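Local coordinates for protein choline kinase (Cryptosporidium parvum, PDB 3MES) that probably phosphorylates choline, and perhaps ethanolamine, with ATP in the presence of magnesium, an early step in making membrane phospholipids, at residues B[222-227]-B[394-399]; B[226-231]-B[400-405]; B[301-306]-B[366-371]. One frame throughout, in Å; residues are numbered along the deposited sequence.

Overall arrangement
Interactions 1 and 2 are successive turns of one helix pair, 222-231 against 391-411, with centres about 7 Å apart; L224 of the first touches L403 of the second. Interaction 3 is deeper in the helical lobe, its centre about 14 Å from that of interaction 1 and about 13 Å from that of interaction 2. R398, on the inner side of helix 391-411, joins interactions 1 and 3 by probable hydrogen bonds: NE lies 2.9 Å from H368 ND1, and NH2 lies 3.1 Å from S367 OG. Y402 and H401 of interaction 2 also pack on helix 364-376. Interaction 3 holds E304 at magnesium and W371 against decamethonium; interaction 1 contributes Y394 to the same decamethonium pocket.

Interaction 1 of 3, residues B[222-227]-B[394-399]; sequences KELYSK and YANTRF
L224 presses against F399 and the carbonyl of N396. The axes of helices 222-227 and 394-399 come within 10.0 Å and diverge by 51°, so close packing is confined to the residues near the crossing. With CG anti to the backbone N (chi1 -174°), L224 reaches across the gap, and its CD2 lies 3.5 Å from F399 CB. The same methyl is 3.2 Å from the backbone O of N396, a snug fit against a carbonyl that also accepts a hydrogen bond from T400 OG1. It is the root of the F399 side chain, more than its ring, that receives the leucine.

Deeper in, the packing is looser. Y225 brings CD1 to 4.4 Å from F399 CE2, a distance that allows only light contact, with the phenylalanine carbon at the edge of the tyrosine ring. Both rings also touch I376 of helix 364-376, which closes the inner side. Toward solvent the contact thins out at L224 and N396, both partly exposed, and N396 brings its amide only to the margin, ND2 being 4.4 Å from L224 CD2. That nitrogen is buried by the contact without a partner in the model.

On the inner flank of helix 394-399, Y394 and R398 hold each other one turn apart. R398 CG lies over one face of the Y394 ring, and NH1 gives a 2.8 Å hydrogen bond to Y394 OH, which lies near the guanidinium plane. Y394 OH is also hydrogen-bonded to Y309, another residue of the decamethonium pocket. The arrangement is helix-on-helix packing in the mainly helical C-terminal lobe of the kinase-like choline kinase fold, with Y394 on its inner flank contributing to the decamethonium pocket.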
loop_
_atom_site.group_PDB
_atom_site.type_symbol
_atom_site.label_atom_id
_atom_site.label_comp_id
_atom_site.label_asym_id
_atom_site.label_seq_id
_atom_site.Cartn_x
_atom_site.Cartn_y
_atom_site.Cartn_z
ATOM N N LYS B 222 -18.852 -29.072 -27.088
ATOM C CA LYS B 222 -19.673 -28.373 -28.068
ATOM C C LYS B 222 -20.993 -27.873 -27.484
ATOM O O LYS B 222 -21.551 -26.883 -27.960
ATOM C CB LYS B 222 -19.938 -29.281 -29.268
ATOM C CG LYS B 222 -18.687 -29.968 -29.796
ATOM C CD LYS B 222 -18.991 -30.844 -31.003
ATOM C CE LYS B 222 -19.463 -30.013 -32.185
ATOM N NZ LYS B 222 -19.513 -30.815 -33.440
ATOM N N GLU B 223 -21.487 -28.556 -26.457
ATOM C CA GLU B 223 -22.766 -28.198 -25.852
ATOM C C GLU B 223 -22.648 -26.905 -25.047
ATOM O O GLU B 223 -23.474 -26.002 -25.176
ATOM C CB GLU B 223 -23.271 -29.333 -24.958
ATOM C CG GLU B 223 -24.787 -29.453 -24.905
ATOM C CD GLU B 223 -25.372 -29.985 -26.202
ATOM O OE1 GLU B 223 -24.653 -30.703 -26.930
ATOM O OE2 GLU B 223 -26.553 -29.690 -26.492
ATOM N N LEU B 224 -21.614 -26.828 -24.217
ATOM C CA LEU B 224 -21.345 -25.635 -23.425
ATOM C C LEU B 224 -20.982 -24.468 -24.337
ATOM O O LEU B 224 -21.613 -23.411 -24.303
ATOM C CB LEU B 224 -20.204 -25.908 -22.440
ATOM C CG LEU B 224 -19.864 -24.830 -21.410
ATOM C CD1 LEU B 224 -21.092 -24.460 -20.596
ATOM C CD2 LEU B 224 -18.741 -25.303 -20.502
ATOM N N TYR B 225 -19.956 -24.675 -25.154
ATOM C CA TYR B 225 -19.494 -23.669 -26.099
ATOM C C TYR B 225 -20.655 -23.081 -26.889
ATOM O O TYR B 225 -20.719 -21.872 -27.116
ATOM C CB TYR B 225 -18.466 -24.287 -27.048
ATOM C CG TYR B 225 -18.099 -23.424 -28.232
ATOM C CD1 TYR B 225 -17.066 -22.501 -28.148
ATOM C CD2 TYR B 225 -18.774 -23.544 -29.439
ATOM C CE1 TYR B 225 -16.722 -21.715 -29.231
ATOM C CE2 TYR B 225 -18.437 -22.763 -30.526
ATOM C CZ TYR B 225 -17.409 -21.850 -30.418
ATOM O OH TYR B 225 -17.068 -21.070 -31.500
ATOM N N SER B 226 -21.574 -23.947 -27.300
ATOM C CA SER B 226 -22.703 -23.534 -28.119
ATOM C C SER B 226 -23.648 -22.623 -27.342
ATOM O O SER B 226 -24.164 -21.644 -27.884
ATOM C CB SER B 226 -23.453 -24.760 -28.640
ATOM O OG SER B 226 -24.194 -24.446 -29.804
ATOM N N LYS B 227 -23.869 -22.944 -26.070
ATOM C CA LYS B 227 -24.748 -22.143 -25.224
ATOM C C LYS B 227 -24.151 -20.765 -24.954
ATOM O O LYS B 227 -24.874 -19.780 -24.810
ATOM C CB LYS B 227 -25.031 -22.861 -23.902
ATOM C CG LYS B 227 -26.123 -22.203 -23.068
ATOM C CD LYS B 227 -27.506 -22.528 -23.612
ATOM C CE LYS B 227 -28.522 -21.458 -23.229
ATOM N NZ LYS B 227 -28.480 -21.124 -21.779
ATOM N N TYR B 394 -9.553 -25.196 -19.506
ATOM C CA TYR B 394 -9.693 -23.926 -18.804
ATOM C C TYR B 394 -10.877 -23.130 -19.338
ATOM O O TYR B 394 -11.586 -22.473 -18.578
ATOM C CB TYR B 394 -8.415 -23.089 -18.899
ATOM C CG TYR B 394 -8.537 -21.747 -18.216
ATOM C CD1 TYR B 394 -8.581 -21.652 -16.832
ATOM C CD2 TYR B 394 -8.616 -20.574 -18.954
ATOM C CE1 TYR B 394 -8.700 -20.431 -16.202
ATOM C CE2 TYR B 394 -8.731 -19.346 -18.331
ATOM C CZ TYR B 394 -8.772 -19.281 -16.955
ATOM O OH TYR B 394 -8.884 -18.062 -16.329
ATOM N N ALA B 395 -11.080 -23.191 -20.649
ATOM C CA ALA B 395 -12.207 -22.517 -21.278
ATOM C C ALA B 395 -13.519 -23.133 -20.802
ATOM O O ALA B 395 -14.459 -22.420 -20.451
ATOM C CB ALA B 395 -12.094 -22.596 -22.790
ATOM N N ASN B 396 -13.573 -24.461 -20.791
ATOM C CA ASN B 396 -14.735 -25.178 -20.280
ATOM C C ASN B 396 -15.099 -24.696 -18.884
ATOM O O ASN B 396 -16.274 -24.568 -18.543
ATOM C CB ASN B 396 -14.457 -26.683 -20.234
ATOM C CG ASN B 396 -14.531 -27.334 -21.598
ATOM O OD1 ASN B 396 -14.118 -28.480 -21.772
ATOM N ND2 ASN B 396 -15.065 -26.608 -22.574
ATOM N N THR B 397 -14.077 -24.430 -18.081
ATOM C CA THR B 397 -14.283 -24.000 -16.705
ATOM C C THR B 397 -14.869 -22.592 -16.639
ATOM O O THR B 397 -15.877 -22.364 -15.966
ATOM C CB THR B 397 -12.977 -24.077 -15.893
ATOM O OG1 THR B 397 -12.449 -25.407 -15.974
ATOM C CG2 THR B 397 -13.229 -23.728 -14.435
ATOM N N ARG B 398 -14.248 -21.651 -17.345
ATOM C CA ARG B 398 -14.741 -20.276 -17.357
ATOM C C ARG B 398 -16.185 -20.224 -17.851
ATOM O O ARG B 398 -17.011 -19.494 -17.298
ATOM C CB ARG B 398 -13.851 -19.369 -18.211
ATOM C CG ARG B 398 -12.395 -19.308 -17.770
ATOM C CD ARG B 398 -12.252 -19.044 -16.274
ATOM N NE ARG B 398 -12.950 -17.837 -15.834
ATOM C CZ ARG B 398 -12.389 -16.636 -15.728
ATOM N NH1 ARG B 398 -11.112 -16.463 -16.043
ATOM N NH2 ARG B 398 -13.110 -15.603 -15.312
ATOM N N PHE B 399 -16.485 -20.998 -18.890
ATOM C CA PHE B 399 -17.844 -21.063 -19.417
ATOM C C PHE B 399 -18.788 -21.643 -18.370
ATOM O O PHE B 399 -19.819 -21.054 -18.057
ATOM C CB PHE B 399 -17.907 -21.892 -20.705
ATOM C CG PHE B 399 -17.199 -21.261 -21.873
ATOM C CD1 PHE B 399 -17.004 -19.890 -21.926
ATOM C CD2 PHE B 399 -16.751 -22.035 -22.929
ATOM C CE1 PHE B 399 -16.359 -19.307 -23.000
ATOM C CE2 PHE B 399 -16.108 -21.459 -24.006
ATOM C CZ PHE B 399 -15.912 -20.091 -24.043
#

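Interaction 2 of 3, residues B[226-231]-B[400-405]; sequences SKILEE and THYLQK
Y402 swings its ring out anti to the backbone N (chi1 167°), while E231 folds its chain at chi2 (-79°) to bring the carboxylate back toward that ring's hydroxyl. The two side chains cross at a slant, and Y402 OH donates a 2.8 Å hydrogen bond to E231 OE1. The bond arrives on the anti side of the oxygen and a little out of the carboxylate plane, which is turned 63° from the ring. Carbon contact backs it up: the glutamate chain meets the ring at its CE2 corner, with CG 3.6 Å from Y402 CE2.

The other carboxylate oxygen is held from its own helix, where K227 NZ forms a salt bridge of 3.2 Å with E231 OE2. Gripped at both oxygens, the carboxylate is probably restrained from rotating, and the nearby ammonium would probably favour its ionised form. K406 adds a long, weak ion pair to OE1.

Helices 222-231 and 391-411 belong to the helical lobe of the choline kinase fold; the short segments here approach to 10.9 Å between axes, a gap bridged by side chains. I228 packs next to the polar pair. Its CD1 lies 3.8 Å from Y402 CD2, the two side chains running antiparallel as they pass. The same methyl approaches L403 CD1 at 4.2 Å, a looser touch on the side where L403 is partly exposed. On its inner side the Y402 ring is packed by L365 and I369 of helix 364-376.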
loop_
_atom_site.group_PDB
_atom_site.type_symbol
_atom_site.label_atom_id
_atom_site.label_comp_id
_atom_site.label_asym_id
_atom_site.label_seq_id
_atom_site.Cartn_x
_atom_site.Cartn_y
_atom_site.Cartn_z
ATOM N N SER B 226 -21.574 -23.947 -27.300
ATOM C CA SER B 226 -22.703 -23.534 -28.119
ATOM C C SER B 226 -23.648 -22.623 -27.342
ATOM O O SER B 226 -24.164 -21.644 -27.884
ATOM C CB SER B 226 -23.453 -24.760 -28.640
ATOM O OG SER B 226 -24.194 -24.446 -29.804
ATOM N N LYS B 227 -23.869 -22.944 -26.070
ATOM C CA LYS B 227 -24.748 -22.143 -25.224
ATOM C C LYS B 227 -24.151 -20.765 -24.954
ATOM O O LYS B 227 -24.874 -19.780 -24.810
ATOM C CB LYS B 227 -25.031 -22.861 -23.902
ATOM C CG LYS B 227 -26.123 -22.203 -23.068
ATOM C CD LYS B 227 -27.506 -22.528 -23.612
ATOM C CE LYS B 227 -28.522 -21.458 -23.229
ATOM N NZ LYS B 227 -28.480 -21.124 -21.779
ATOM N N ILE B 228 -22.826 -20.702 -24.884
ATOM C CA ILE B 228 -22.131 -19.442 -24.652
ATOM C C ILE B 228 -22.286 -18.506 -25.845
ATOM O O ILE B 228 -22.410 -17.292 -25.681
ATOM C CB ILE B 228 -20.633 -19.669 -24.373
ATOM C CG1 ILE B 228 -20.446 -20.435 -23.063
ATOM C CG2 ILE B 228 -19.886 -18.340 -24.330
ATOM C CD1 ILE B 228 -21.032 -19.732 -21.858
ATOM N N LEU B 229 -22.279 -19.081 -27.044
ATOM C CA LEU B 229 -22.451 -18.310 -28.269
ATOM C C LEU B 229 -23.821 -17.646 -28.317
ATOM O O LEU B 229 -23.980 -16.580 -28.907
ATOM C CB LEU B 229 -22.261 -19.200 -29.497
ATOM C CG LEU B 229 -20.828 -19.648 -29.789
ATOM C CD1 LEU B 229 -20.783 -20.535 -31.024
ATOM C CD2 LEU B 229 -19.918 -18.440 -29.955
ATOM N N GLU B 230 -24.809 -18.284 -27.698
ATOM C CA GLU B 230 -26.155 -17.729 -27.637
ATOM C C GLU B 230 -26.239 -16.622 -26.593
ATOM O O GLU B 230 -26.884 -15.596 -26.811
ATOM C CB GLU B 230 -27.173 -18.823 -27.315
ATOM C CG GLU B 230 -27.197 -19.968 -28.313
ATOM C CD GLU B 230 -28.297 -20.969 -28.014
ATOM O OE1 GLU B 230 -28.410 -21.969 -28.753
ATOM O OE2 GLU B 230 -29.049 -20.755 -27.039
ATOM N N GLU B 231 -25.581 -16.839 -25.458
ATOM C CA GLU B 231 -25.575 -15.868 -24.370
ATOM C C GLU B 231 -24.954 -14.548 -24.813
ATOM O O GLU B 231 -25.398 -13.476 -24.404
ATOM C CB GLU B 231 -24.813 -16.421 -23.162
ATOM C CG GLU B 231 -25.455 -17.637 -22.518
ATOM C CD GLU B 231 -26.627 -17.277 -21.625
ATOM O OE1 GLU B 231 -26.553 -16.240 -20.930
ATOM O OE2 GLU B 231 -27.617 -18.038 -21.609
ATOM N N THR B 400 -18.427 -22.801 -17.830
ATOM C CA THR B 400 -19.192 -23.409 -16.751
ATOM C C THR B 400 -19.517 -22.364 -15.688
ATOM O O THR B 400 -20.670 -22.205 -15.291
ATOM C CB THR B 400 -18.416 -24.571 -16.096
ATOM O OG1 THR B 400 -18.222 -25.621 -17.052
ATOM C CG2 THR B 400 -19.178 -25.120 -14.899
ATOM N N HIS B 401 -18.493 -21.645 -15.240
ATOM C CA HIS B 401 -18.659 -20.670 -14.168
ATOM C C HIS B 401 -19.529 -19.486 -14.577
ATOM O O HIS B 401 -20.183 -18.872 -13.733
ATOM C CB HIS B 401 -17.303 -20.188 -13.645
ATOM C CG HIS B 401 -16.574 -21.212 -12.829
ATOM N ND1 HIS B 401 -15.206 -21.195 -12.660
ATOM C CD2 HIS B 401 -17.024 -22.288 -12.143
ATOM C CE1 HIS B 401 -14.846 -22.213 -11.899
ATOM N NE2 HIS B 401 -15.931 -22.893 -11.573
ATOM N N TYR B 402 -19.537 -19.165 -15.868
ATOM C CA TYR B 402 -20.426 -18.127 -16.376
ATOM C C TYR B 402 -21.881 -18.507 -16.129
ATOM O O TYR B 402 -22.656 -17.722 -15.585
ATOM C CB TYR B 402 -20.214 -17.895 -17.871
ATOM C CG TYR B 402 -21.313 -17.060 -18.484
ATOM C CD1 TYR B 402 -21.233 -15.676 -18.495
ATOM C CD2 TYR B 402 -22.445 -17.656 -19.029
ATOM C CE1 TYR B 402 -22.240 -14.906 -19.043
ATOM C CE2 TYR B 402 -23.458 -16.894 -19.577
ATOM C CZ TYR B 402 -23.348 -15.518 -19.581
ATOM O OH TYR B 402 -24.348 -14.750 -20.124
ATOM N N LEU B 403 -22.244 -19.715 -16.547
ATOM C CA LEU B 403 -23.593 -20.227 -16.348
ATOM C C LEU B 403 -23.970 -20.185 -14.878
ATOM O O LEU B 403 -25.025 -19.670 -14.508
ATOM C CB LEU B 403 -23.696 -21.661 -16.873
ATOM C CG LEU B 403 -24.228 -21.846 -18.298
ATOM C CD1 LEU B 403 -24.154 -20.556 -19.100
ATOM C CD2 LEU B 403 -23.495 -22.981 -19.002
ATOM N N GLN B 404 -23.090 -20.727 -14.042
ATOM C CA GLN B 404 -23.321 -20.790 -12.604
ATOM C C GLN B 404 -23.495 -19.402 -11.995
ATOM O O GLN B 404 -24.471 -19.142 -11.288
ATOM C CB GLN B 404 -22.172 -21.534 -11.919
ATOM C CG GLN B 404 -22.375 -21.762 -10.435
ATOM C CD GLN B 404 -21.285 -22.620 -9.824
ATOM O OE1 GLN B 404 -20.513 -23.265 -10.536
ATOM N NE2 GLN B 404 -21.217 -22.633 -8.499
ATOM N N LYS B 405 -22.550 -18.510 -12.274
ATOM C CA LYS B 405 -22.599 -17.151 -11.742
ATOM C C LYS B 405 -23.875 -16.420 -12.166
ATOM O O LYS B 405 -24.486 -15.711 -11.367
ATOM C CB LYS B 405 -21.362 -16.358 -12.174
ATOM C CG LYS B 405 -21.188 -15.027 -11.458
ATOM C CD LYS B 405 -20.908 -15.209 -9.969
ATOM C CE LYS B 405 -20.634 -13.868 -9.299
ATOM N NZ LYS B 405 -20.368 -13.984 -7.836
#

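Interaction 3 of 3, residues B[301-306]-B[366-371]; sequences YFCEYI and ISHITW. With MG (magnesium ion), chain M; DME (decamethonium ion), chain K.
This contact carries parts of the magnesium site and the decamethonium pocket: C303 of helix 294-303 packs against S367 and H368 of helix 364-376. C303 SG is 3.8 Å from H368 NE2 and approaches the imidazole obliquely, 4.2 Å from the ring centroid, a sulfur-aromatic contact. C303 CB meets S367 OG at 3.9 Å. The polar ends are held by other partners: S367 OG by N300 and R398, H368 ND1 by R398 NE, so the cysteine touches groups already fixed in place.

The next residue, E304, lies in the turn from C303 to I306 and grips magnesium twice, through its backbone O at 2.3 Å and OE1 at 2.5 Å; Y307 O and E271 OE2 also bind the ion. Bent at chi2 (-67°), its side chain turns OE2 to the ammonium end of decamethonium, 3.3 Å from methyl C18. W371 takes the same group over one face, with CZ3 3.3 Å from methyl C17, while its NE1 is hydrogen-bonded to N300. A carboxylate and an indole face around a trimethylammonium group are typical of an aromatic-lined pocket for a quaternary ammonium group, consistent with the choline site of this kinase family.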
loop_
_atom_site.group_PDB
_atom_site.type_symbol
_atom_site.label_atom_id
_atom_site.label_comp_id
_atom_site.label_asym_id
_atom_site.label_seq_id
_atom_site.Cartn_x
_atom_site.Cartn_y
_atom_site.Cartn_z
ATOM N N TYR B 301 -10.525 -8.996 -11.431
ATOM C CA TYR B 301 -9.633 -9.249 -10.310
ATOM C C TYR B 301 -10.315 -10.147 -9.279
ATOM O O TYR B 301 -9.716 -11.103 -8.779
ATOM C CB TYR B 301 -9.183 -7.937 -9.664
ATOM C CG TYR B 301 -8.550 -8.132 -8.306
ATOM C CD1 TYR B 301 -7.250 -8.614 -8.186
ATOM C CD2 TYR B 301 -9.252 -7.843 -7.144
ATOM C CE1 TYR B 301 -6.672 -8.802 -6.944
ATOM C CE2 TYR B 301 -8.683 -8.025 -5.904
ATOM C CZ TYR B 301 -7.396 -8.506 -5.807
ATOM O OH TYR B 301 -6.835 -8.687 -4.566
ATOM N N PHE B 302 -11.571 -9.843 -8.964
ATOM C CA PHE B 302 -12.324 -10.667 -8.026
ATOM C C PHE B 302 -12.369 -12.117 -8.494
ATOM O O PHE B 302 -12.272 -13.039 -7.688
ATOM C CB PHE B 302 -13.749 -10.132 -7.825
ATOM C CG PHE B 302 -13.822 -8.879 -6.999
ATOM C CD1 PHE B 302 -12.759 -8.494 -6.201
ATOM C CD2 PHE B 302 -14.965 -8.099 -6.999
ATOM C CE1 PHE B 302 -12.826 -7.345 -5.434
ATOM C CE2 PHE B 302 -15.042 -6.950 -6.231
ATOM C CZ PHE B 302 -13.973 -6.572 -5.447
ATOM N N CYS B 303 -12.507 -12.316 -9.802
ATOM C CA CYS B 303 -12.622 -13.662 -10.361
ATOM C C CYS B 303 -11.344 -14.487 -10.219
ATOM O O CYS B 303 -11.400 -15.709 -10.072
ATOM C CB CYS B 303 -13.031 -13.605 -11.833
ATOM S SG CYS B 303 -14.787 -13.298 -12.121
ATOM N N GLU B 304 -10.195 -13.823 -10.284
ATOM C CA GLU B 304 -8.915 -14.520 -10.205
ATOM C C GLU B 304 -8.721 -15.158 -8.836
ATOM O O GLU B 304 -7.824 -15.979 -8.644
ATOM C CB GLU B 304 -7.759 -13.572 -10.528
ATOM C CG GLU B 304 -7.648 -13.220 -12.000
ATOM C CD GLU B 304 -7.271 -14.416 -12.854
ATOM O OE1 GLU B 304 -6.905 -15.465 -12.280
ATOM O OE2 GLU B 304 -7.339 -14.307 -14.096
ATOM N N TYR B 305 -9.564 -14.777 -7.885
ATOM C CA TYR B 305 -9.556 -15.413 -6.576
ATOM C C TYR B 305 -9.801 -16.908 -6.739
ATOM O O TYR B 305 -9.393 -17.711 -5.899
ATOM C CB TYR B 305 -10.628 -14.800 -5.669
ATOM C CG TYR B 305 -10.179 -13.550 -4.943
ATOM C CD1 TYR B 305 -10.001 -13.551 -3.566
ATOM C CD2 TYR B 305 -9.926 -12.375 -5.636
ATOM C CE1 TYR B 305 -9.590 -12.415 -2.898
ATOM C CE2 TYR B 305 -9.514 -11.233 -4.976
ATOM C CZ TYR B 305 -9.348 -11.258 -3.609
ATOM O OH TYR B 305 -8.934 -10.122 -2.951
ATOM N N ILE B 306 -10.456 -17.270 -7.837
ATOM C CA ILE B 306 -10.887 -18.645 -8.075
ATOM C C ILE B 306 -9.845 -19.495 -8.801
ATOM O O ILE B 306 -9.834 -20.718 -8.666
ATOM C CB ILE B 306 -12.188 -18.675 -8.899
ATOM C CG1 ILE B 306 -13.312 -17.950 -8.151
ATOM C CG2 ILE B 306 -12.579 -20.108 -9.226
ATOM C CD1 ILE B 306 -14.524 -17.634 -9.018
ATOM N N ILE B 366 -18.602 -10.941 -17.788
ATOM C CA ILE B 366 -17.741 -10.460 -18.861
ATOM C C ILE B 366 -16.381 -11.150 -18.794
ATOM O O ILE B 366 -15.804 -11.505 -19.820
ATOM C CB ILE B 366 -17.553 -8.931 -18.797
ATOM C CG1 ILE B 366 -18.899 -8.223 -18.955
ATOM C CG2 ILE B 366 -16.585 -8.465 -19.875
ATOM C CD1 ILE B 366 -19.523 -8.376 -20.327
ATOM N N SER B 367 -15.889 -11.352 -17.575
ATOM C CA SER B 367 -14.591 -11.978 -17.345
ATOM C C SER B 367 -14.575 -13.453 -17.746
ATOM O O SER B 367 -13.667 -13.902 -18.450
ATOM C CB SER B 367 -14.187 -11.827 -15.876
ATOM O OG SER B 367 -12.964 -12.495 -15.606
ATOM N N HIS B 368 -15.582 -14.202 -17.300
ATOM C CA HIS B 368 -15.673 -15.629 -17.609
ATOM C C HIS B 368 -15.800 -15.889 -19.106
ATOM O O HIS B 368 -15.250 -16.860 -19.624
ATOM C CB HIS B 368 -16.857 -16.275 -16.883
ATOM C CG HIS B 368 -16.680 -16.371 -15.400
ATOM N ND1 HIS B 368 -15.552 -16.906 -14.816
ATOM C CD2 HIS B 368 -17.502 -16.023 -14.382
ATOM C CE1 HIS B 368 -15.681 -16.871 -13.503
ATOM N NE2 HIS B 368 -16.855 -16.340 -13.213
ATOM N N ILE B 369 -16.539 -15.033 -19.799
ATOM C CA ILE B 369 -16.736 -15.208 -21.231
ATOM C C ILE B 369 -15.500 -14.784 -22.017
ATOM O O ILE B 369 -15.077 -15.471 -22.943
ATOM C CB ILE B 369 -17.965 -14.430 -21.734
ATOM C CG1 ILE B 369 -19.234 -15.258 -21.515
ATOM C CG2 ILE B 369 -17.810 -14.084 -23.208
ATOM C CD1 ILE B 369 -20.496 -14.594 -22.022
ATOM N N THR B 370 -14.924 -13.651 -21.634
ATOM C CA THR B 370 -13.747 -13.126 -22.309
ATOM C C THR B 370 -12.600 -14.133 -22.290
ATOM O O THR B 370 -12.091 -14.535 -23.333
ATOM C CB THR B 370 -13.276 -11.805 -21.664
ATOM O OG1 THR B 370 -14.335 -10.837 -21.721
ATOM C CG2 THR B 370 -12.053 -11.261 -22.387
ATOM N N TRP B 371 -12.201 -14.547 -21.097
ATOM C CA TRP B 371 -11.060 -15.439 -20.966
ATOM C C TRP B 371 -11.373 -16.847 -21.456
ATOM O O TRP B 371 -10.466 -17.615 -21.787
ATOM C CB TRP B 371 -10.543 -15.439 -19.531
ATOM C CG TRP B 371 -9.983 -14.110 -19.139
ATOM C CD1 TRP B 371 -10.442 -13.279 -18.158
ATOM C CD2 TRP B 371 -8.868 -13.441 -19.743
ATOM N NE1 TRP B 371 -9.672 -12.144 -18.105
ATOM C CE2 TRP B 371 -8.699 -12.218 -19.067
ATOM C CE3 TRP B 371 -7.993 -13.763 -20.784
ATOM C CZ2 TRP B 371 -7.692 -11.314 -19.400
ATOM C CZ3 TRP B 371 -6.992 -12.863 -21.114
ATOM C CH2 TRP B 371 -6.851 -11.654 -20.423
HETATM MG MG MG M . -6.021 -16.214 -10.115
HETATM N N1 DME K . 3.286 -20.134 -14.263
HETATM C C2 DME K . 3.123 -20.691 -15.616
HETATM C C3 DME K . 2.210 -19.781 -16.446
HETATM C C4 DME K . 1.708 -20.504 -17.701
HETATM C C5 DME K . 0.845 -19.584 -18.572
HETATM C C6 DME K . -0.496 -19.269 -17.898
HETATM C C7 DME K . -1.672 -19.835 -18.702
HETATM C C8 DME K . -2.630 -18.724 -19.139
HETATM C C9 DME K . -3.776 -18.541 -18.141
HETATM C C10 DME K . -4.080 -17.056 -17.926
HETATM C C11 DME K . -5.574 -16.831 -17.688
HETATM N N12 DME K . -5.855 -15.391 -17.575
HETATM C C13 DME K . 3.340 -21.227 -13.278
HETATM C C14 DME K . 4.536 -19.360 -14.206
HETATM C C15 DME K . 2.145 -19.258 -13.951
HETATM C C16 DME K . -5.053 -14.804 -16.492
HETATM C C17 DME K . -5.517 -14.730 -18.844
HETATM C C18 DME K . -7.284 -15.203 -17.272
#